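Local coordinates for beta-lactamase/D-alanine Carboxypeptidase (Yersinia pestis, PDB 3RJU), which probably hydrolyses beta-lactams or removes the terminal D-alanine from cell-wall peptides, at residues K319-V323 and L345-V350; D55-R59 and Q204-M209; E70-L75 and L182-I187; H110-T115 and P152-A157; A61-L66 and Q301-G305. All blocks are in the same frame, centred on the assembly; numbering follows the deposited sequence.

Contact 1: residues K319-V323 and L345-V350; sequences KNIGV and LVAELV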
# COMPACT_ATOMS: atom_id res chain seq x y z
N LYS A 319 0.30 -20.45 2.47
CA LYS A 319 -0.77 -21.06 3.26
C LYS A 319 -2.13 -20.46 2.91
O LYS A 319 -3.13 -20.76 3.58
CB LYS A 319 -0.54 -20.88 4.77
CG LYS A 319 0.73 -21.46 5.34
CD LYS A 319 0.80 -22.95 5.23
CE LYS A 319 2.12 -23.44 5.83
NZ LYS A 319 2.19 -23.01 7.25
N ASN A 320 -2.18 -19.62 1.87
CA ASN A 320 -3.44 -19.04 1.40
C ASN A 320 -4.16 -18.24 2.48
O ASN A 320 -5.39 -18.30 2.58
CB ASN A 320 -4.37 -20.13 0.89
CG ASN A 320 -3.74 -20.93 -0.23
OD1 ASN A 320 -3.08 -20.36 -1.11
ND2 ASN A 320 -3.91 -22.23 -0.18
N ILE A 321 -3.38 -17.52 3.28
CA ILE A 321 -3.92 -16.74 4.38
C ILE A 321 -3.54 -15.29 4.19
O ILE A 321 -2.37 -14.97 3.94
CB ILE A 321 -3.38 -17.27 5.73
CG1 ILE A 321 -4.06 -18.61 6.04
CG2 ILE A 321 -3.60 -16.23 6.88
CD1 ILE A 321 -3.36 -19.42 7.14
N GLY A 322 -4.53 -14.41 4.31
CA GLY A 322 -4.28 -12.98 4.24
C GLY A 322 -5.22 -12.24 5.17
O GLY A 322 -6.38 -12.62 5.29
N VAL A 323 -4.71 -11.19 5.81
CA VAL A 323 -5.52 -10.33 6.66
C VAL A 323 -5.32 -8.89 6.26
O VAL A 323 -4.19 -8.43 6.10
CB VAL A 323 -5.14 -10.50 8.13
CG1 VAL A 323 -5.97 -9.56 8.97
CG2 VAL A 323 -5.38 -11.96 8.55
N LEU A 345 -2.70 -12.82 15.04
CA LEU A 345 -3.83 -13.51 14.41
C LEU A 345 -3.32 -14.43 13.29
O LEU A 345 -3.70 -15.60 13.20
CB LEU A 345 -4.85 -12.51 13.87
CG LEU A 345 -5.99 -13.07 12.99
CD1 LEU A 345 -6.80 -14.18 13.70
CD2 LEU A 345 -6.90 -11.94 12.55
N VAL A 346 -2.47 -13.88 12.42
CA VAL A 346 -1.93 -14.66 11.31
C VAL A 346 -1.17 -15.89 11.85
O VAL A 346 -1.29 -17.00 11.32
CB VAL A 346 -1.02 -13.80 10.40
CG1 VAL A 346 -0.23 -14.66 9.44
CG2 VAL A 346 -1.87 -12.79 9.62
N ALA A 347 -0.45 -15.69 12.94
CA ALA A 347 0.32 -16.78 13.55
C ALA A 347 -0.61 -17.90 14.03
O ALA A 347 -0.28 -19.09 13.90
CB ALA A 347 1.18 -16.27 14.70
N GLU A 348 -1.76 -17.53 14.58
CA GLU A 348 -2.72 -18.55 15.00
C GLU A 348 -3.36 -19.24 13.79
O GLU A 348 -3.56 -20.46 13.79
CB GLU A 348 -3.78 -17.97 15.94
CG GLU A 348 -4.73 -19.04 16.55
CD GLU A 348 -4.01 -20.05 17.45
OE1 GLU A 348 -2.98 -19.70 18.05
OE2 GLU A 348 -4.50 -21.21 17.55
N LEU A 349 -3.66 -18.46 12.74
CA LEU A 349 -4.29 -19.02 11.56
C LEU A 349 -3.41 -20.03 10.83
O LEU A 349 -3.92 -20.98 10.24
CB LEU A 349 -4.77 -17.92 10.60
CG LEU A 349 -5.93 -17.04 11.07
CD1 LEU A 349 -6.05 -15.83 10.15
CD2 LEU A 349 -7.26 -17.80 11.14
N VAL A 350 -2.09 -19.85 10.86
CA VAL A 350 -1.24 -20.78 10.12
C VAL A 350 -1.03 -22.14 10.79
O VAL A 350 -0.53 -23.06 10.15
CB VAL A 350 0.16 -20.18 9.76
CG1 VAL A 350 0.02 -18.93 8.86
CG2 VAL A 350 0.97 -19.90 11.02
O HOH W 1 2.22 -23.89 10.45
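Ile321 loses the most surface here, 76 Å². It lies at the start of strand 321-323 and points at the last turn of helix 345-349. Its CD1 is 3.8 Å from Val350 CG1 and 4.0 Å from Leu349 CB. Val323, two residues on along the same face of the strand, loses 58 Å². Its CG2 meets Val346 CG2 at 3.8 Å and Leu349 CD1 at 4.2 Å. Val350 gives 54 Å² and ends the apolar row. Its backbone also binds a water: the water donates to Val350 O at 2.9 Å and takes a weak bond from Lys319 NZ at 3.3 Å. The segment axes run nearly antiparallel, at 160°, and approach to 9.3 Å. The contact is a helix lying along a sheet face, held by branched aliphatic side chains. Asn320 and Ile321 form a G1 beta bulge with Val316. Leu345 and Leu349 also pack on Ile9 of helix 6-20, while strands 25-32 and 309-316 flank the Ile321 strand and touch the same helix.

Contact 2: residues D55-R59 and Q204-M209; sequences DSLIR and QCKRLM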
# COMPACT_ATOMS: atom_id res chain seq x y z
N ASP A 55 -19.16 -1.67 2.38
CA ASP A 55 -18.98 -0.61 1.40
C ASP A 55 -18.66 0.73 2.05
O ASP A 55 -18.79 1.76 1.40
CB ASP A 55 -20.21 -0.47 0.50
CG ASP A 55 -21.44 -0.02 1.26
OD1 ASP A 55 -21.35 0.13 2.50
OD2 ASP A 55 -22.49 0.17 0.63
N SER A 56 -18.22 0.73 3.31
CA SER A 56 -17.69 1.97 3.89
C SER A 56 -16.44 2.41 3.11
O SER A 56 -15.55 1.59 2.84
CB SER A 56 -17.34 1.78 5.37
OG SER A 56 -18.50 1.65 6.16
N LEU A 57 -16.38 3.69 2.76
CA LEU A 57 -15.20 4.18 2.05
C LEU A 57 -14.07 4.39 3.05
O LEU A 57 -14.28 4.88 4.17
CB LEU A 57 -15.47 5.48 1.28
CG LEU A 57 -14.59 5.67 0.03
CD1 LEU A 57 -14.96 4.66 -1.05
CD2 LEU A 57 -14.68 7.10 -0.52
N ILE A 58 -12.87 4.03 2.63
CA ILE A 58 -11.69 4.16 3.47
C ILE A 58 -10.55 4.76 2.63
O ILE A 58 -10.57 4.65 1.40
CB ILE A 58 -11.24 2.80 4.02
CG1 ILE A 58 -10.84 1.84 2.89
CG2 ILE A 58 -12.35 2.17 4.87
CD1 ILE A 58 -10.41 0.45 3.39
N ARG A 59 -9.59 5.39 3.30
CA ARG A 59 -8.31 5.69 2.66
C ARG A 59 -7.37 4.52 2.92
O ARG A 59 -7.11 4.18 4.09
CB ARG A 59 -7.69 6.97 3.22
CG ARG A 59 -8.58 8.21 3.07
CD ARG A 59 -7.81 9.46 3.46
NE ARG A 59 -8.63 10.67 3.55
CZ ARG A 59 -8.76 11.57 2.57
NH1 ARG A 59 -8.13 11.42 1.41
NH2 ARG A 59 -9.52 12.64 2.77
N GLN A 204 -19.78 8.57 -2.95
CA GLN A 204 -18.72 7.81 -2.31
C GLN A 204 -18.21 8.54 -1.07
O GLN A 204 -18.07 7.93 -0.00
CB GLN A 204 -17.58 7.54 -3.31
CG GLN A 204 -18.01 6.53 -4.36
CD GLN A 204 -17.04 6.41 -5.53
OE1 GLN A 204 -16.47 7.41 -5.99
NE2 GLN A 204 -16.84 5.19 -6.01
N CYS A 205 -17.97 9.83 -1.20
CA CYS A 205 -17.48 10.62 -0.08
C CYS A 205 -18.36 10.57 1.19
O CYS A 205 -17.83 10.56 2.31
CB CYS A 205 -17.23 12.07 -0.50
SG CYS A 205 -15.70 12.24 -1.50
N LYS A 206 -19.67 10.51 1.01
CA LYS A 206 -20.56 10.46 2.17
C LYS A 206 -20.33 9.18 2.98
O LYS A 206 -20.70 9.13 4.16
CB LYS A 206 -22.04 10.56 1.76
CG LYS A 206 -22.54 9.31 1.09
CD LYS A 206 -24.04 9.32 0.82
CE LYS A 206 -24.43 8.02 0.13
NZ LYS A 206 -25.82 8.08 -0.43
N ARG A 207 -19.73 8.17 2.36
CA ARG A 207 -19.45 6.90 3.02
C ARG A 207 -18.06 6.82 3.63
O ARG A 207 -17.71 5.82 4.26
CB ARG A 207 -19.66 5.72 2.05
CG ARG A 207 -21.11 5.56 1.60
CD ARG A 207 -21.28 4.33 0.70
NE ARG A 207 -21.05 4.62 -0.72
CZ ARG A 207 -20.16 4.00 -1.49
NH1 ARG A 207 -19.37 3.06 -1.00
NH2 ARG A 207 -20.07 4.33 -2.78
N LEU A 208 -17.26 7.88 3.47
CA LEU A 208 -15.89 7.88 4.00
C LEU A 208 -15.93 7.94 5.53
O LEU A 208 -16.61 8.80 6.13
CB LEU A 208 -15.08 9.05 3.44
CG LEU A 208 -13.60 9.08 3.84
CD1 LEU A 208 -12.83 7.91 3.22
CD2 LEU A 208 -12.96 10.41 3.47
N MSE A 209 -15.27 6.97 6.17
CA MSE A 209 -15.18 6.93 7.62
C MSE A 209 -14.33 8.10 8.10
O MSE A 209 -13.50 8.62 7.35
CB MSE A 209 -14.57 5.60 8.08
CG MSE A 209 -15.37 4.36 7.62
SE MSE A 209 -14.45 2.73 8.11
CE MSE A 209 -14.23 3.01 10.04
O HOH W 2 -19.46 4.33 5.77
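Two backbone hydrogen bonds tie these segments. Leu57 N donates to Arg207 O at 2.9 Å, and Met209 N donates to Leu57 O at 3.1 Å. Leu57 thus spans both neighbours of Leu208, the bonding pattern of a single parallel beta bridge, with CA atoms of Leu57 and Leu208 4.2 Å apart. Leu208 CA also makes a CA-H...O contact to Leu57 O at 3.4 Å.

One side chain adds a polar link. Arg207 NH1 donates to Asp55 O at 2.8 Å, while NH2 of the same guanidinium forms a salt bridge with Glu203. The carboxylate of Asp55 pairs with Arg53. A water joins Ser56 OG, 2.9 Å away, to Arg207 O, to which it donates at 2.8 Å. Ser56 OG is also hydrogen-bonded to Arg53 N.

A type I turn from Cys205 to Leu208 leads out of the helix, and its last residue is the one bridged. Cys205 is disulfide-bonded to Cys217. The contact therefore joins a disulfide-linked region to the chain leading into strand 58-59, shortly before the presumed catalytic serine of this beta-lactamase-type fold.

Leu57 is covered most, by 117 Å². Its CD2 makes a van der Waals contact with Gln204 O at 3.5 Å. Two apolar pairs add to this: Leu57 CB lies 4.1 Å from Leu208 CD1, and Ile58 CG2 lies 3.9 Å from SE of Met209, a selenomethionine. Phe309 of the large sheet touches Ile58, Arg59, Leu208 and Met209.

Contact 3: residues E70-L75 and L182-I187; sequences EIMVKL and LLRDKI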
# COMPACT_ATOMS: atom_id res chain seq x y z
N GLU A 70 2.09 -3.28 -8.70
CA GLU A 70 1.31 -4.22 -9.51
C GLU A 70 1.22 -3.76 -10.96
O GLU A 70 1.46 -4.53 -11.90
CB GLU A 70 -0.12 -4.38 -8.95
CG GLU A 70 -1.01 -5.22 -9.90
CD GLU A 70 -2.36 -5.60 -9.34
OE1 GLU A 70 -2.74 -5.05 -8.33
OE2 GLU A 70 -3.06 -6.45 -9.97
N ILE A 71 0.88 -2.49 -11.15
CA ILE A 71 0.81 -1.91 -12.48
C ILE A 71 2.16 -1.95 -13.19
O ILE A 71 2.23 -2.30 -14.37
CB ILE A 71 0.21 -0.49 -12.43
CG1 ILE A 71 -1.26 -0.58 -12.02
CG2 ILE A 71 0.36 0.23 -13.79
CD1 ILE A 71 -1.90 0.75 -11.70
N MSE A 72 3.24 -1.62 -12.48
CA MSE A 72 4.57 -1.72 -13.07
C MSE A 72 4.85 -3.15 -13.54
O MSE A 72 5.31 -3.37 -14.66
CB MSE A 72 5.64 -1.28 -12.08
CG MSE A 72 7.05 -1.34 -12.66
SE MSE A 72 8.40 -0.98 -11.30
CE MSE A 72 8.02 -2.49 -10.13
N VAL A 73 4.56 -4.13 -12.69
CA VAL A 73 4.81 -5.53 -13.04
C VAL A 73 3.96 -5.96 -14.25
O VAL A 73 4.44 -6.64 -15.16
CB VAL A 73 4.58 -6.44 -11.81
CG1 VAL A 73 4.46 -7.90 -12.20
CG2 VAL A 73 5.69 -6.22 -10.80
N LYS A 74 2.69 -5.55 -14.27
CA LYS A 74 1.85 -5.89 -15.40
C LYS A 74 2.32 -5.23 -16.70
O LYS A 74 2.41 -5.90 -17.75
CB LYS A 74 0.38 -5.57 -15.11
CG LYS A 74 -0.19 -6.54 -14.08
CD LYS A 74 -1.59 -6.19 -13.69
CE LYS A 74 -2.27 -7.39 -13.06
NZ LYS A 74 -3.62 -7.01 -12.61
N LEU A 75 2.71 -3.96 -16.63
CA LEU A 75 3.24 -3.28 -17.82
C LEU A 75 4.57 -3.89 -18.28
O LEU A 75 4.86 -3.92 -19.48
CB LEU A 75 3.40 -1.77 -17.57
CG LEU A 75 2.09 -0.98 -17.46
CD1 LEU A 75 2.41 0.49 -17.15
CD2 LEU A 75 1.26 -1.09 -18.72
N LEU A 182 -4.93 3.61 -15.98
CA LEU A 182 -4.19 2.39 -15.68
C LEU A 182 -4.76 1.66 -14.47
O LEU A 182 -4.92 0.43 -14.50
CB LEU A 182 -2.71 2.67 -15.43
CG LEU A 182 -1.84 2.90 -16.65
CD1 LEU A 182 -0.42 3.31 -16.20
CD2 LEU A 182 -1.81 1.64 -17.49
N LEU A 183 -5.02 2.40 -13.39
CA LEU A 183 -5.57 1.81 -12.16
C LEU A 183 -6.89 1.10 -12.49
O LEU A 183 -7.13 -0.03 -12.06
CB LEU A 183 -5.78 2.89 -11.10
CG LEU A 183 -6.45 2.51 -9.79
CD1 LEU A 183 -5.65 1.41 -9.10
CD2 LEU A 183 -6.57 3.75 -8.91
N ARG A 184 -7.73 1.77 -13.27
CA ARG A 184 -9.01 1.21 -13.68
C ARG A 184 -8.80 -0.01 -14.58
O ARG A 184 -9.33 -1.09 -14.31
CB ARG A 184 -9.83 2.29 -14.40
CG ARG A 184 -11.20 1.85 -14.88
CD ARG A 184 -11.74 2.83 -15.90
NE ARG A 184 -10.90 2.85 -17.10
CZ ARG A 184 -10.93 3.79 -18.04
NH1 ARG A 184 -11.75 4.82 -17.93
NH2 ARG A 184 -10.12 3.70 -19.08
N ASP A 185 -8.00 0.15 -15.63
CA ASP A 185 -7.88 -0.90 -16.65
C ASP A 185 -7.10 -2.14 -16.19
O ASP A 185 -7.43 -3.28 -16.59
CB ASP A 185 -7.25 -0.35 -17.94
CG ASP A 185 -8.09 0.73 -18.58
OD1 ASP A 185 -9.27 0.88 -18.20
OD2 ASP A 185 -7.57 1.43 -19.48
N LYS A 186 -6.06 -1.92 -15.38
CA LYS A 186 -5.22 -3.03 -14.93
C LYS A 186 -5.68 -3.67 -13.62
O LYS A 186 -5.38 -4.83 -13.37
CB LYS A 186 -3.76 -2.59 -14.77
CG LYS A 186 -3.03 -2.30 -16.09
CD LYS A 186 -3.09 -3.50 -16.99
CE LYS A 186 -1.94 -3.52 -17.98
NZ LYS A 186 -2.03 -4.73 -18.85
N ILE A 187 -6.40 -2.92 -12.79
CA ILE A 187 -6.74 -3.42 -11.47
C ILE A 187 -8.24 -3.42 -11.14
O ILE A 187 -8.84 -4.49 -10.93
CB ILE A 187 -6.00 -2.65 -10.36
CG1 ILE A 187 -4.49 -2.79 -10.54
CG2 ILE A 187 -6.42 -3.18 -8.98
CD1 ILE A 187 -3.65 -2.08 -9.46
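A single knob-into-hole contact joins two helices of the helical part of this beta-lactamase-type fold. The knob is Ile71, set among Leu182, Leu183, Lys186 and Ile187. The segment axes cross at 65° and come within 10.3 Å. Ile71 takes the m,t rotamer, with its CG1 3.8 Å from Ile187 CD1 and its CG2 4.0 Å from Leu182 CD1. Leu75 is also m,t, and its CD1 reaches Leu182 CD1 at 4.1 Å. Leu182, also m,t, touches both Ile71 and Leu75 with CD1.

The two lysines differ in shape. Lys186 bends, with chi1 and chi2 both m, and lays its aliphatic part over the other helix: its CE is 4.1 Å from Leu75 CD2. Its NZ goes on to a salt bridge with Asp78, in the chain just after helix 64-77. Lys74 is m and then extended, t at chi2 to chi4. Glu70, one turn earlier, is also extended; its carboxylate further binds Trp239 and Lys252. The second helix widens to a pi-type turn at 183-187. There Lys74 NZ donates to Lys186 O at 2.9 Å, while its salt bridge to Glu70 OE2 measures 2.8 Å.

Contact 4: residues H110-T115 and P152-A157; sequences HLASHT and PPGVKA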
# COMPACT_ATOMS: atom_id res chain seq x y z
N HIS A 110 14.31 0.84 -8.45
CA HIS A 110 14.77 1.59 -7.28
C HIS A 110 13.62 2.38 -6.67
O HIS A 110 13.51 2.47 -5.45
CB HIS A 110 15.94 2.53 -7.63
CG HIS A 110 17.15 1.82 -8.14
ND1 HIS A 110 17.70 2.09 -9.38
CD2 HIS A 110 17.91 0.84 -7.59
CE1 HIS A 110 18.76 1.32 -9.56
NE2 HIS A 110 18.90 0.54 -8.50
N LEU A 111 12.78 2.97 -7.51
CA LEU A 111 11.64 3.71 -6.98
C LEU A 111 10.73 2.75 -6.22
O LEU A 111 10.22 3.09 -5.14
CB LEU A 111 10.85 4.36 -8.12
CG LEU A 111 11.63 5.32 -9.02
CD1 LEU A 111 10.74 5.72 -10.21
CD2 LEU A 111 12.10 6.55 -8.26
N ALA A 112 10.51 1.55 -6.76
CA ALA A 112 9.57 0.61 -6.15
C ALA A 112 10.07 -0.02 -4.85
O ALA A 112 9.27 -0.43 -3.99
CB ALA A 112 9.18 -0.49 -7.16
N SER A 113 11.38 -0.13 -4.73
CA SER A 113 12.01 -0.77 -3.56
C SER A 113 12.59 0.24 -2.54
O SER A 113 13.27 -0.16 -1.59
CB SER A 113 13.12 -1.72 -4.02
OG SER A 113 14.14 -1.01 -4.74
N HIS A 114 12.34 1.53 -2.73
CA HIS A 114 12.80 2.58 -1.80
C HIS A 114 14.32 2.77 -1.77
O HIS A 114 14.89 3.26 -0.78
CB HIS A 114 12.26 2.35 -0.37
CG HIS A 114 10.78 2.22 -0.31
ND1 HIS A 114 9.92 3.28 -0.55
CD2 HIS A 114 9.99 1.14 -0.08
CE1 HIS A 114 8.67 2.85 -0.46
NE2 HIS A 114 8.69 1.56 -0.17
N THR A 115 14.97 2.38 -2.87
CA THR A 115 16.43 2.45 -2.92
C THR A 115 16.97 3.50 -3.90
O THR A 115 18.15 3.47 -4.28
CB THR A 115 17.05 1.07 -3.24
OG1 THR A 115 16.51 0.59 -4.47
CG2 THR A 115 16.75 0.09 -2.09
N PRO A 152 24.27 6.77 -4.26
CA PRO A 152 24.03 5.88 -5.41
C PRO A 152 22.78 5.02 -5.20
O PRO A 152 22.42 4.72 -4.07
CB PRO A 152 25.27 4.99 -5.46
CG PRO A 152 25.94 5.15 -4.14
CD PRO A 152 25.51 6.44 -3.53
N PRO A 153 22.16 4.58 -6.29
CA PRO A 153 20.95 3.75 -6.15
C PRO A 153 21.28 2.32 -5.68
O PRO A 153 22.37 1.80 -5.92
CB PRO A 153 20.36 3.76 -7.56
CG PRO A 153 21.59 3.89 -8.47
CD PRO A 153 22.57 4.76 -7.70
N GLY A 154 20.33 1.69 -5.00
CA GLY A 154 20.51 0.32 -4.55
C GLY A 154 21.44 0.14 -3.37
O GLY A 154 21.90 -0.98 -3.10
N VAL A 155 21.72 1.23 -2.66
CA VAL A 155 22.66 1.20 -1.55
C VAL A 155 21.98 1.38 -0.20
O VAL A 155 22.33 0.71 0.78
CB VAL A 155 23.76 2.25 -1.75
CG1 VAL A 155 24.62 2.45 -0.50
CG2 VAL A 155 24.64 1.84 -2.93
N LYS A 156 21.03 2.31 -0.14
CA LYS A 156 20.27 2.57 1.08
C LYS A 156 18.77 2.50 0.78
O LYS A 156 18.32 2.97 -0.28
CB LYS A 156 20.59 3.96 1.63
CG LYS A 156 22.00 4.14 2.16
CD LYS A 156 22.21 5.53 2.71
CE LYS A 156 23.65 5.73 3.17
NZ LYS A 156 23.79 7.08 3.81
N ALA A 157 18.00 1.90 1.68
CA ALA A 157 16.55 2.01 1.60
C ALA A 157 16.14 3.21 2.44
O ALA A 157 16.57 3.34 3.58
CB ALA A 157 15.86 0.76 2.11
O HOH W 3 20.45 3.88 -2.49
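This is a largely backbone-to-backbone contact between the C-terminal end of helix 108-113 and the turn leading into strand 156-158, on the helical side of the beta-lactamase-type fold. The helix closes with a Schellman motif. His114 leaves the helix with a phi of 68°, and Thr115 N bonds back to His110 O at 3.0 Å. The facing segment makes a type II turn from Pro152 to Val155, with Gly154 at the position of positive phi. Gly154 N donates to Thr115 O at 2.9 Å, joining turn and helix end.

Three CA-H...O contacts add to this. Ala157 CA lies 3.2 Å from His114 O, Thr115 CA lies 3.3 Å from Lys156 O, and Pro153 CA lies 3.4 Å from Thr115 O. The two backbones lie close here, with CA atoms of Thr115 and Ala157 4.5 Å apart.

His114 turns its ring out of the contact. It stacks on Tyr159 and touches Lys65, so the helix end borders the presumed active site. A water accepts from Lys156 N at 2.9 Å. It also lies 2.9 Å from Thr115 O and 2.7 Å from Pro152 O.

The ring of His110, whose ND1 is bonded to Arg107 N, receives a CH-pi contact: Pro153 CB sits over its face, 3.5 Å from the ring centroid.

Contact 5: residues A61-L66 and Q301-G305; sequences ASITKL and QKTGG. With CIT (citric acid), chain B.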
# COMPACT_ATOMS: atom_id res chain seq x y z
N ALA A 61 -4.27 4.57 2.13
CA ALA A 61 -2.95 5.15 2.32
C ALA A 61 -1.93 4.33 1.54
O ALA A 61 -2.18 3.99 0.39
CB ALA A 61 -2.59 5.26 3.82
N SER A 62 -0.80 3.98 2.14
CA SER A 62 0.31 3.39 1.37
C SER A 62 0.11 1.96 0.88
O SER A 62 0.98 1.40 0.20
CB SER A 62 1.64 3.53 2.13
OG SER A 62 1.97 4.90 2.29
N ILE A 63 -1.02 1.34 1.18
CA ILE A 63 -1.36 0.09 0.49
C ILE A 63 -1.38 0.41 -1.02
O ILE A 63 -1.15 -0.46 -1.87
CB ILE A 63 -2.73 -0.50 0.96
CG1 ILE A 63 -2.71 -0.80 2.47
CG2 ILE A 63 -3.07 -1.75 0.20
CD1 ILE A 63 -1.63 -1.75 2.91
N THR A 64 -1.63 1.68 -1.34
CA THR A 64 -1.59 2.20 -2.71
C THR A 64 -0.30 1.77 -3.42
O THR A 64 -0.33 1.42 -4.60
CB THR A 64 -1.64 3.75 -2.73
OG1 THR A 64 -2.92 4.18 -2.25
CG2 THR A 64 -1.43 4.30 -4.16
N LYS A 65 0.82 1.78 -2.71
CA LYS A 65 2.11 1.44 -3.33
C LYS A 65 2.13 0.02 -3.90
O LYS A 65 2.79 -0.22 -4.92
CB LYS A 65 3.24 1.58 -2.31
CG LYS A 65 3.47 3.02 -1.86
CD LYS A 65 4.67 3.13 -0.94
CE LYS A 65 5.03 4.58 -0.62
NZ LYS A 65 3.95 5.27 0.17
N LEU A 66 1.41 -0.90 -3.27
CA LEU A 66 1.33 -2.28 -3.81
C LEU A 66 0.64 -2.31 -5.16
O LEU A 66 0.97 -3.12 -6.03
CB LEU A 66 0.58 -3.20 -2.84
CG LEU A 66 1.13 -3.25 -1.40
CD1 LEU A 66 0.32 -4.27 -0.59
CD2 LEU A 66 2.62 -3.60 -1.43
N GLN A 301 3.95 -8.20 3.90
CA GLN A 301 3.08 -7.17 4.45
C GLN A 301 3.30 -5.78 3.87
O GLN A 301 4.29 -5.51 3.17
CB GLN A 301 3.17 -7.16 6.00
CG GLN A 301 4.58 -7.02 6.59
CD GLN A 301 5.08 -5.56 6.70
OE1 GLN A 301 4.51 -4.62 6.14
NE2 GLN A 301 6.16 -5.38 7.45
N LYS A 302 2.34 -4.90 4.14
CA LYS A 302 2.49 -3.47 3.84
C LYS A 302 1.68 -2.69 4.87
O LYS A 302 0.57 -3.08 5.22
CB LYS A 302 1.97 -3.13 2.44
CG LYS A 302 2.16 -1.63 2.09
CD LYS A 302 3.65 -1.27 1.92
CE LYS A 302 3.89 0.24 1.81
NZ LYS A 302 3.97 0.91 3.15
N THR A 303 2.28 -1.60 5.35
CA THR A 303 1.66 -0.70 6.31
C THR A 303 1.16 0.57 5.61
O THR A 303 1.64 0.94 4.54
CB THR A 303 2.70 -0.26 7.37
OG1 THR A 303 3.83 0.33 6.70
CG2 THR A 303 3.18 -1.43 8.19
N GLY A 304 0.20 1.25 6.23
CA GLY A 304 -0.26 2.51 5.69
C GLY A 304 -0.84 3.39 6.77
O GLY A 304 -1.42 2.92 7.74
N GLY A 305 -0.69 4.70 6.59
CA GLY A 305 -1.28 5.64 7.52
C GLY A 305 -1.43 6.98 6.85
O GLY A 305 -0.47 7.49 6.28
C1 CIT B . 3.98 6.81 9.14
O1 CIT B . 2.85 7.18 9.54
O2 CIT B . 4.87 7.67 9.03
C2 CIT B . 4.28 5.37 8.79
C3 CIT B . 4.14 5.15 7.28
O7 CIT B . 5.16 5.94 6.62
C4 CIT B . 2.76 5.59 6.79
C5 CIT B . 2.58 5.35 5.30
O3 CIT B . 1.45 5.21 4.79
O4 CIT B . 3.60 5.28 4.56
C6 CIT B . 4.39 3.68 6.99
O5 CIT B . 3.51 2.84 7.27
O6 CIT B . 5.50 3.33 6.50
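Two buried lysines pack side by side here. Lys302 is covered by 109 Å², the most of any residue in the contact, and its CE is 4.1 Å from Lys65 CD. Their NZ atoms stay 5.3 Å apart. Lys65 NZ donates to Ser62 OG at 2.9 Å, and Lys302 NZ donates to Thr303 O at 2.7 Å; both NZ atoms also hydrogen-bond to the hydroxyl of Tyr159. Asn161 is a further partner of Lys65.

Between the segments the contact is packing. Leu66 CD1 lies 3.6 Å from Lys302 CB, and Ile63 CD1 lies 3.9 Å from Lys302 CG. Gly304 passes closest to Ser62, with CA atoms 4.4 Å apart. A CB on Gly304 would crowd Ser62 N and Ala61 CB.

A citrate, probably from the crystallisation liquor, bridges the two segments. Its O3 accepts from Ser62 OG at 2.6 Å and from Gly305 N at 2.8 Å, and its O5 accepts from Thr303 OG1 at 2.6 Å. Arg120 binds it too.

The layout matches the active site of serine beta-lactamases and penicillin-binding proteins: an SxxK serine and lysine at a helix start, a YxN-type tyrosine, and a KTG strand alongside. Ser62 is thus the probable nucleophile.

The centre of contact 5 lies about 2 Å from the centre of the chain, and the others surround it, with centres 16 to 19 Å from its own. Helix 64-77 serves contacts 5 and 3. Contact 4 touches both, through Ala112 on Met72 and His114 on Lys65. Contact 1 shares the large antiparallel sheet with contact 5. Along the chain, contact 4 is nested within contact 3, and contact 3 within both contact 2 and contact 5. Contacts 2 and 5 cross, and contact 1 follows last. Contacts 2 and 4 lie on opposite sides of the chain's centre, with centres about 34 Å apart. The presumed active site thus forms where the helical part meets the sheet.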